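PDB 7EDR: Moesin/ezrin/radixin homolog 2 from Drosophila melanogaster, which probably links membrane proteins to the cortical cytoskeleton and to growth-control signalling, as a merlin-type FERM protein. Local coordinates for residues C[85-90]-C[288-293]; C[200-205]-C[235-240]; C[207-212]-C[281-286]. All blocks are in the same frame, centred on the assembly; numbering follows the deposited sequence.

Interaction 1: C[85-90]-C[288-293]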
# COMPACT_ATOMS: atom_id res chain seq x y z
N ALA C 85 1.69 -24.83 10.15
CA ALA C 85 2.36 -23.55 10.03
C ALA C 85 3.82 -23.74 10.39
O ALA C 85 4.13 -24.23 11.49
CB ALA C 85 1.73 -22.50 10.94
N LYS C 86 4.71 -23.40 9.46
CA LYS C 86 6.14 -23.43 9.73
C LYS C 86 6.66 -22.05 10.14
O LYS C 86 7.67 -21.95 10.86
CB LYS C 86 6.88 -23.93 8.48
CG LYS C 86 8.39 -24.04 8.60
CD LYS C 86 8.93 -24.66 7.32
CE LYS C 86 10.42 -24.88 7.40
NZ LYS C 86 10.91 -25.41 6.10
N PHE C 87 5.95 -21.00 9.73
CA PHE C 87 6.30 -19.62 10.01
C PHE C 87 5.08 -18.92 10.61
O PHE C 87 3.93 -19.28 10.31
CB PHE C 87 6.76 -18.88 8.74
CG PHE C 87 7.85 -19.59 8.01
CD1 PHE C 87 7.56 -20.34 6.88
CD2 PHE C 87 9.16 -19.56 8.49
CE1 PHE C 87 8.58 -21.04 6.20
CE2 PHE C 87 10.19 -20.26 7.82
CZ PHE C 87 9.89 -21.00 6.67
N PHE C 88 5.36 -17.94 11.47
CA PHE C 88 4.31 -17.25 12.19
C PHE C 88 4.34 -15.76 11.87
O PHE C 88 5.43 -15.17 11.77
CB PHE C 88 4.45 -17.42 13.70
CG PHE C 88 4.32 -18.81 14.16
CD1 PHE C 88 5.36 -19.71 13.99
CD2 PHE C 88 3.16 -19.24 14.78
CE1 PHE C 88 5.23 -21.01 14.43
CE2 PHE C 88 3.03 -20.54 15.23
CZ PHE C 88 4.06 -21.42 15.06
N PRO C 89 3.19 -15.13 11.73
CA PRO C 89 3.15 -13.69 11.50
C PRO C 89 3.68 -12.93 12.71
O PRO C 89 3.83 -13.49 13.81
CB PRO C 89 1.66 -13.41 11.26
CG PRO C 89 0.96 -14.50 12.06
CD PRO C 89 1.85 -15.71 11.93
N GLU C 90 3.99 -11.65 12.50
CA GLU C 90 4.43 -10.84 13.63
C GLU C 90 3.24 -10.26 14.40
O GLU C 90 3.33 -10.10 15.61
CB GLU C 90 5.36 -9.72 13.18
CG GLU C 90 6.70 -10.20 12.70
CD GLU C 90 7.59 -9.05 12.21
OE1 GLU C 90 7.65 -8.02 12.93
OE2 GLU C 90 8.22 -9.18 11.12
N LYS C 288 16.21 -18.64 6.49
CA LYS C 288 15.95 -18.08 5.18
C LYS C 288 14.47 -17.78 5.01
O LYS C 288 14.10 -16.68 4.59
CB LYS C 288 16.45 -19.04 4.10
CG LYS C 288 16.20 -18.59 2.66
CD LYS C 288 16.85 -17.24 2.36
CE LYS C 288 16.45 -16.75 0.97
NZ LYS C 288 17.46 -15.84 0.36
N GLY C 289 13.61 -18.75 5.35
CA GLY C 289 12.18 -18.52 5.27
C GLY C 289 11.72 -17.35 6.11
O GLY C 289 10.99 -16.47 5.63
N ASN C 290 12.16 -17.30 7.38
CA ASN C 290 11.73 -16.22 8.27
C ASN C 290 12.25 -14.87 7.79
O ASN C 290 11.54 -13.86 7.86
CB ASN C 290 12.18 -16.49 9.71
CG ASN C 290 11.15 -17.31 10.49
OD1 ASN C 290 10.06 -16.83 10.82
ND2 ASN C 290 11.51 -18.56 10.79
N HIS C 291 13.48 -14.84 7.26
CA HIS C 291 14.01 -13.60 6.70
C HIS C 291 13.23 -13.16 5.46
O HIS C 291 12.93 -11.97 5.31
CB HIS C 291 15.49 -13.75 6.37
CG HIS C 291 16.08 -12.51 5.79
ND1 HIS C 291 15.95 -12.17 4.47
CD2 HIS C 291 16.76 -11.50 6.38
CE1 HIS C 291 16.53 -11.00 4.26
NE2 HIS C 291 17.03 -10.57 5.40
N ASP C 292 12.91 -14.11 4.56
CA ASP C 292 12.07 -13.80 3.40
C ASP C 292 10.79 -13.10 3.82
O ASP C 292 10.41 -12.07 3.24
CB ASP C 292 11.70 -15.06 2.62
CG ASP C 292 12.85 -15.64 1.81
OD1 ASP C 292 13.81 -14.91 1.46
OD2 ASP C 292 12.77 -16.85 1.49
N LEU C 293 10.08 -13.66 4.81
CA LEU C 293 8.79 -13.09 5.17
C LEU C 293 8.96 -11.79 5.92
O LEU C 293 8.10 -10.91 5.83
CB LEU C 293 7.96 -14.05 6.02
CG LEU C 293 7.50 -15.28 5.24
CD1 LEU C 293 6.87 -16.30 6.15
CD2 LEU C 293 6.51 -14.84 4.21
O HOH W 1 9.25 -20.09 12.12
O HOH W 2 8.05 -17.96 12.28
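Phe87 turns its ring onto helix 277-297, where Gly289, Asn290 and Leu293 receive it. With CG turned away from the carbonyl carbon (chi1 -52°), the side chain brings the ring against the helix. The far end of the ring reaches the helix backbone: Phe87 CZ lies 3.7 Å from CA of Gly289, where the residue has no side chain to hold the aromatic tip off. Asn290 works on the rim. Its ND2 comes to the ring edge near the ring plane, 3.4 Å from Phe87 CD2, and its amide plane stands 81° from the ring. Leu293 meets the root of the same side chain, with CD1 3.7 Å from Phe87 CB and at about a right angle to the phenylalanine; this methyl approaches the ring obliquely.

The contact ties the loop that follows strand 78-85, the last strand of the ubiquitin-like lobe, to the C-terminal helix of the PH-like lobe, two of the three lobes that form the FERM cloverleaf.

Beside the aromatic patch, the Asn290 amide deals with loop backbone through two waters. Asn290 ND2 gives a hydrogen bond to one water at 3.0 Å, and that water donates to Lys86 O at 2.7 Å. Asn290 OD1 accepts from the other water at 2.7 Å, which in turn accepts from Phe88 N at 2.8 Å. ND2 also bonds to Leu286 O one turn back in the helix. The bonding at both ends is consistent with this orientation of the amide. Lys86 lays its CG over one face of the Phe87 ring, off toward the rim. Apolar side chains from a chain of another protein pack on Phe87 and on Leu293.

Interaction 2: C[200-205]-C[235-240]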
# COMPACT_ATOMS: atom_id res chain seq x y z
N ASP C 200 1.48 -13.16 22.48
CA ASP C 200 2.28 -12.42 23.45
C ASP C 200 2.99 -13.32 24.44
O ASP C 200 3.74 -12.82 25.29
CB ASP C 200 1.40 -11.39 24.19
CG ASP C 200 1.07 -10.16 23.32
OD1 ASP C 200 1.65 -10.03 22.22
OD2 ASP C 200 0.25 -9.31 23.74
N LEU C 201 2.80 -14.63 24.36
CA LEU C 201 3.54 -15.54 25.23
C LEU C 201 5.02 -15.53 24.84
O LEU C 201 5.37 -15.37 23.67
CB LEU C 201 2.96 -16.95 25.14
CG LEU C 201 1.48 -17.10 25.51
CD1 LEU C 201 1.04 -18.57 25.46
CD2 LEU C 201 1.21 -16.52 26.89
N ASP C 202 5.88 -15.70 25.85
CA ASP C 202 7.33 -15.60 25.62
C ASP C 202 7.81 -16.62 24.59
O ASP C 202 8.71 -16.34 23.80
CB ASP C 202 8.10 -15.80 26.93
CG ASP C 202 7.80 -14.72 27.98
OD1 ASP C 202 7.62 -13.54 27.60
OD2 ASP C 202 7.77 -15.05 29.19
N MET C 203 7.24 -17.82 24.61
CA MET C 203 7.74 -18.89 23.77
C MET C 203 6.99 -19.02 22.45
O MET C 203 7.30 -19.92 21.67
CB MET C 203 7.68 -20.23 24.52
CG MET C 203 8.46 -20.23 25.84
SD MET C 203 8.44 -21.82 26.72
CE MET C 203 9.27 -22.91 25.55
N TYR C 204 6.02 -18.15 22.19
CA TYR C 204 5.24 -18.24 20.96
C TYR C 204 6.13 -17.96 19.75
O TYR C 204 6.91 -17.01 19.74
CB TYR C 204 4.08 -17.27 21.00
CG TYR C 204 3.31 -17.14 19.71
CD1 TYR C 204 3.64 -16.16 18.78
CD2 TYR C 204 2.23 -17.98 19.44
CE1 TYR C 204 2.92 -16.01 17.59
CE2 TYR C 204 1.51 -17.84 18.26
CZ TYR C 204 1.86 -16.85 17.35
OH TYR C 204 1.14 -16.71 16.18
N GLY C 205 6.01 -18.81 18.74
CA GLY C 205 6.77 -18.63 17.51
C GLY C 205 8.27 -18.66 17.64
O GLY C 205 8.96 -18.02 16.84
N ASP C 235 16.82 -20.81 30.90
CA ASP C 235 15.80 -19.77 30.82
C ASP C 235 15.36 -19.63 29.36
O ASP C 235 15.92 -18.83 28.59
CB ASP C 235 16.33 -18.46 31.39
CG ASP C 235 15.27 -17.38 31.48
OD1 ASP C 235 14.17 -17.55 30.92
OD2 ASP C 235 15.55 -16.35 32.10
N LYS C 236 14.35 -20.41 28.97
CA LYS C 236 13.75 -20.28 27.65
C LYS C 236 12.74 -19.14 27.57
O LYS C 236 12.28 -18.82 26.47
CB LYS C 236 13.06 -21.58 27.26
CG LYS C 236 14.00 -22.71 26.88
CD LYS C 236 13.19 -23.81 26.17
CE LYS C 236 14.07 -24.88 25.56
NZ LYS C 236 13.26 -26.01 25.01
N LEU C 237 12.38 -18.52 28.69
CA LEU C 237 11.40 -17.44 28.64
C LEU C 237 12.00 -16.17 28.09
O LEU C 237 11.46 -15.58 27.15
CB LEU C 237 10.82 -17.17 30.02
CG LEU C 237 9.48 -17.82 30.30
CD1 LEU C 237 9.46 -19.23 29.76
CD2 LEU C 237 9.24 -17.80 31.80
N THR C 238 13.11 -15.70 28.67
CA THR C 238 13.62 -14.39 28.31
C THR C 238 14.98 -14.49 27.63
O THR C 238 15.91 -15.08 28.19
CB THR C 238 13.74 -13.50 29.55
OG1 THR C 238 12.50 -13.52 30.27
CG2 THR C 238 14.03 -12.06 29.12
N PRO C 239 15.14 -13.92 26.44
CA PRO C 239 16.42 -14.05 25.73
C PRO C 239 17.50 -13.18 26.36
O PRO C 239 17.22 -12.12 26.93
CB PRO C 239 16.09 -13.60 24.30
CG PRO C 239 14.90 -12.73 24.41
CD PRO C 239 14.13 -13.20 25.64
N LYS C 240 18.75 -13.66 26.27
CA LYS C 240 19.88 -12.90 26.78
C LYS C 240 20.29 -11.80 25.81
O LYS C 240 20.61 -10.68 26.23
CB LYS C 240 21.07 -13.82 27.05
CG LYS C 240 20.87 -14.75 28.25
CD LYS C 240 20.36 -13.96 29.45
CE LYS C 240 20.02 -14.90 30.60
NZ LYS C 240 18.79 -14.46 31.34
O HOH W 3 11.32 -15.32 24.16
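Leu237 is met from one loop by two consecutive residues, Asp202 and Met203, and the contacts between the two loops sort into van der Waals packing, a water bridge and bonds internal to one loop. The packing comes first. Asp202 carries its CB to 3.4 Å from the backbone oxygen of Leu237, and its carboxylate lies against the leucine branch point, with OD2 3.4 Å from Leu237 CG. Asp202 OD2 also hydrogen-bonds to a polar side chain on a chain of another protein. Met203 holds the other part of the interface. Its sulfur SD sits 4.1 Å from Leu237 CD1, while the bend of the chain at chi3 (63°) swings CE toward the aliphatic stem of Lys236, reaching CD at 4.1 Å.

The polar link between the loops is a single water that donates to both backbone oxygens, Asp202 O at 2.8 Å and Leu237 O at 3.0 Å. It thus joins two acceptors that could not bond directly.

Bonds internal to each loop help set its shape. Leu201 to Tyr204 make a type I beta turn, which offers Asp202 and Met203 at its two central positions. In the other loop, Asp235 OD1 accepts from Thr238 N at 3.1 Å in an Asx motif, the N-H arriving from above the carboxylate plane. A second bond to that oxygen from Leu237 N is weak.

Lys236 O accepts a hydrogen bond from Tyr208 OH, and the lysine makes cation-pi contacts with Trp220 and Tyr208. The turn leads from helix 187-198 of the central FERM lobe into strand 207-212, and it meets the connection between strands 227-232 and 241-244 of the PH-like lobe, with Leu201 and Tyr204 packing back on helix 99-114.

Interaction 3: C[207-212]-C[281-286]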
# COMPACT_ATOMS: atom_id res chain seq x y z
N ASN C 207 11.46 -21.17 17.43
CA ASN C 207 12.06 -22.47 17.20
C ASN C 207 13.35 -22.51 18.00
O ASN C 207 14.25 -21.71 17.76
CB ASN C 207 12.31 -22.71 15.71
CG ASN C 207 11.07 -22.39 14.85
OD1 ASN C 207 10.19 -23.23 14.68
ND2 ASN C 207 11.02 -21.18 14.29
N TYR C 208 13.41 -23.42 18.98
CA TYR C 208 14.56 -23.55 19.89
C TYR C 208 15.51 -24.64 19.43
O TYR C 208 15.08 -25.73 19.03
CB TYR C 208 14.10 -23.87 21.31
CG TYR C 208 13.31 -22.79 22.00
CD1 TYR C 208 13.95 -21.86 22.82
CD2 TYR C 208 11.93 -22.71 21.86
CE1 TYR C 208 13.25 -20.88 23.48
CE2 TYR C 208 11.21 -21.72 22.50
CZ TYR C 208 11.88 -20.81 23.32
OH TYR C 208 11.19 -19.81 23.96
N PHE C 209 16.82 -24.37 19.52
CA PHE C 209 17.81 -25.38 19.21
C PHE C 209 18.96 -25.23 20.19
O PHE C 209 19.31 -24.10 20.59
CB PHE C 209 18.33 -25.28 17.78
CG PHE C 209 17.24 -25.30 16.76
CD1 PHE C 209 16.84 -26.49 16.20
CD2 PHE C 209 16.60 -24.13 16.40
CE1 PHE C 209 15.82 -26.52 15.28
CE2 PHE C 209 15.59 -24.14 15.49
CZ PHE C 209 15.20 -25.35 14.92
N PRO C 210 19.55 -26.33 20.62
CA PRO C 210 20.61 -26.26 21.61
C PRO C 210 21.95 -26.02 20.94
O PRO C 210 22.31 -26.71 19.99
CB PRO C 210 20.54 -27.64 22.28
CG PRO C 210 20.08 -28.55 21.16
CD PRO C 210 19.23 -27.72 20.22
N ILE C 211 22.69 -25.02 21.42
CA ILE C 211 23.94 -24.63 20.79
C ILE C 211 24.99 -24.44 21.88
O ILE C 211 24.69 -24.46 23.07
CB ILE C 211 23.80 -23.34 19.94
CG1 ILE C 211 23.37 -22.16 20.81
CG2 ILE C 211 22.80 -23.54 18.83
CD1 ILE C 211 23.28 -20.87 20.06
N THR C 212 26.23 -24.25 21.44
CA THR C 212 27.34 -23.85 22.29
C THR C 212 28.08 -22.71 21.60
O THR C 212 28.34 -22.78 20.39
CB THR C 212 28.30 -25.02 22.55
OG1 THR C 212 28.46 -25.77 21.34
CG2 THR C 212 27.77 -25.93 23.65
N LYS C 281 20.58 -28.07 8.74
CA LYS C 281 19.83 -27.70 7.55
C LYS C 281 18.49 -27.08 7.92
O LYS C 281 18.06 -26.09 7.30
CB LYS C 281 19.66 -28.93 6.66
CG LYS C 281 19.02 -28.62 5.34
CD LYS C 281 19.79 -27.52 4.62
CE LYS C 281 18.98 -26.96 3.45
NZ LYS C 281 18.40 -28.06 2.63
N MET C 282 17.81 -27.63 8.94
CA MET C 282 16.53 -27.08 9.38
C MET C 282 16.71 -25.68 9.96
O MET C 282 15.82 -24.83 9.83
CB MET C 282 15.88 -27.98 10.44
CG MET C 282 15.79 -29.43 10.05
SD MET C 282 14.80 -29.64 8.56
CE MET C 282 13.23 -30.02 9.33
N ILE C 283 17.83 -25.43 10.63
CA ILE C 283 18.08 -24.08 11.11
C ILE C 283 18.24 -23.12 9.93
O ILE C 283 17.68 -22.01 9.92
CB ILE C 283 19.30 -24.06 12.04
CG1 ILE C 283 19.02 -24.88 13.31
CG2 ILE C 283 19.70 -22.61 12.39
CD1 ILE C 283 20.17 -24.87 14.33
N LEU C 284 18.96 -23.57 8.90
CA LEU C 284 19.21 -22.75 7.73
C LEU C 284 17.92 -22.44 6.99
O LEU C 284 17.69 -21.28 6.61
CB LEU C 284 20.19 -23.45 6.80
CG LEU C 284 20.61 -22.61 5.59
CD1 LEU C 284 21.35 -21.36 6.06
CD2 LEU C 284 21.45 -23.45 4.62
N ASP C 285 17.07 -23.45 6.79
CA ASP C 285 15.78 -23.23 6.14
C ASP C 285 14.89 -22.29 6.95
O ASP C 285 14.24 -21.40 6.40
CB ASP C 285 15.06 -24.55 5.89
CG ASP C 285 15.78 -25.44 4.87
OD1 ASP C 285 16.70 -24.94 4.18
OD2 ASP C 285 15.43 -26.65 4.77
N LEU C 286 14.85 -22.48 8.27
CA LEU C 286 14.04 -21.62 9.12
C LEU C 286 14.49 -20.16 9.05
O LEU C 286 13.66 -19.24 9.05
CB LEU C 286 14.08 -22.15 10.56
CG LEU C 286 12.90 -22.89 11.20
CD1 LEU C 286 11.66 -22.94 10.34
CD2 LEU C 286 13.30 -24.27 11.68
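Phe209 on strand 207-212 packs face-on against Ile283 of helix 277-297 and meets Leu286 at its edge. Phe209 CB starts 3.9 Å from Ile283 CD1, and Phe209 CG is 3.8 Å from that same methyl. Beyond CG the ring passes under the isoleucine: CD1 and CD2 lie nearest to Ile283 CG1, and CE1 and CE2 meet the same carbon. Ile283 CG1 sits 3.8 Å from the Phe209 ring centroid and only 6° off the ring normal, a CH-pi contact over the middle of the face. The two side chains run alongside one another with reversed sense, so Ile283 CD1 lies near Phe209 CB and CG1 over the ring centre. At the tip, Phe209 CZ meets Leu286 CD2 at 3.9 Å, this methyl lying near the ring plane.

Leu286 also takes Asn207: Leu286 CG is 4.0 Å from Asn207 ND2, an amide nitrogen that hydrogen-bonds to Val223 O on the adjoining strand. Here the C-terminal helix of the PH-like fold packs across its sheet, segment 281-286 running at 139° to strand 207-212 (N-to-C directions). The helix is held here by dispersion and CH-pi contact, a greasy fit governed by shape more than by direction.

Interactions 1 and 3 share helix 277-297: its later turns face the loop 85-90 and its earlier turns the strand 207-212. Leu286 lies at their join, with Lys86 CE 3.7 Å from its CD1. Interaction 1 is fully buried and mixes an aromatic plug with one asparagine amide bridged by water to loop backbone, at a lobe boundary. Interaction 3 is partly buried and apolar, within the PH-like sheet-and-helix pack. Interaction 2, also partly buried, joins two loops on aliphatic and carboxylate contacts plus one water. Phe88 and Tyr204, edge-to-face, connect it to interaction 1; the Tyr208 OH to Lys236 O hydrogen bond connects it to interaction 3. A chain of another protein touches interactions 1 and 2 but not 3.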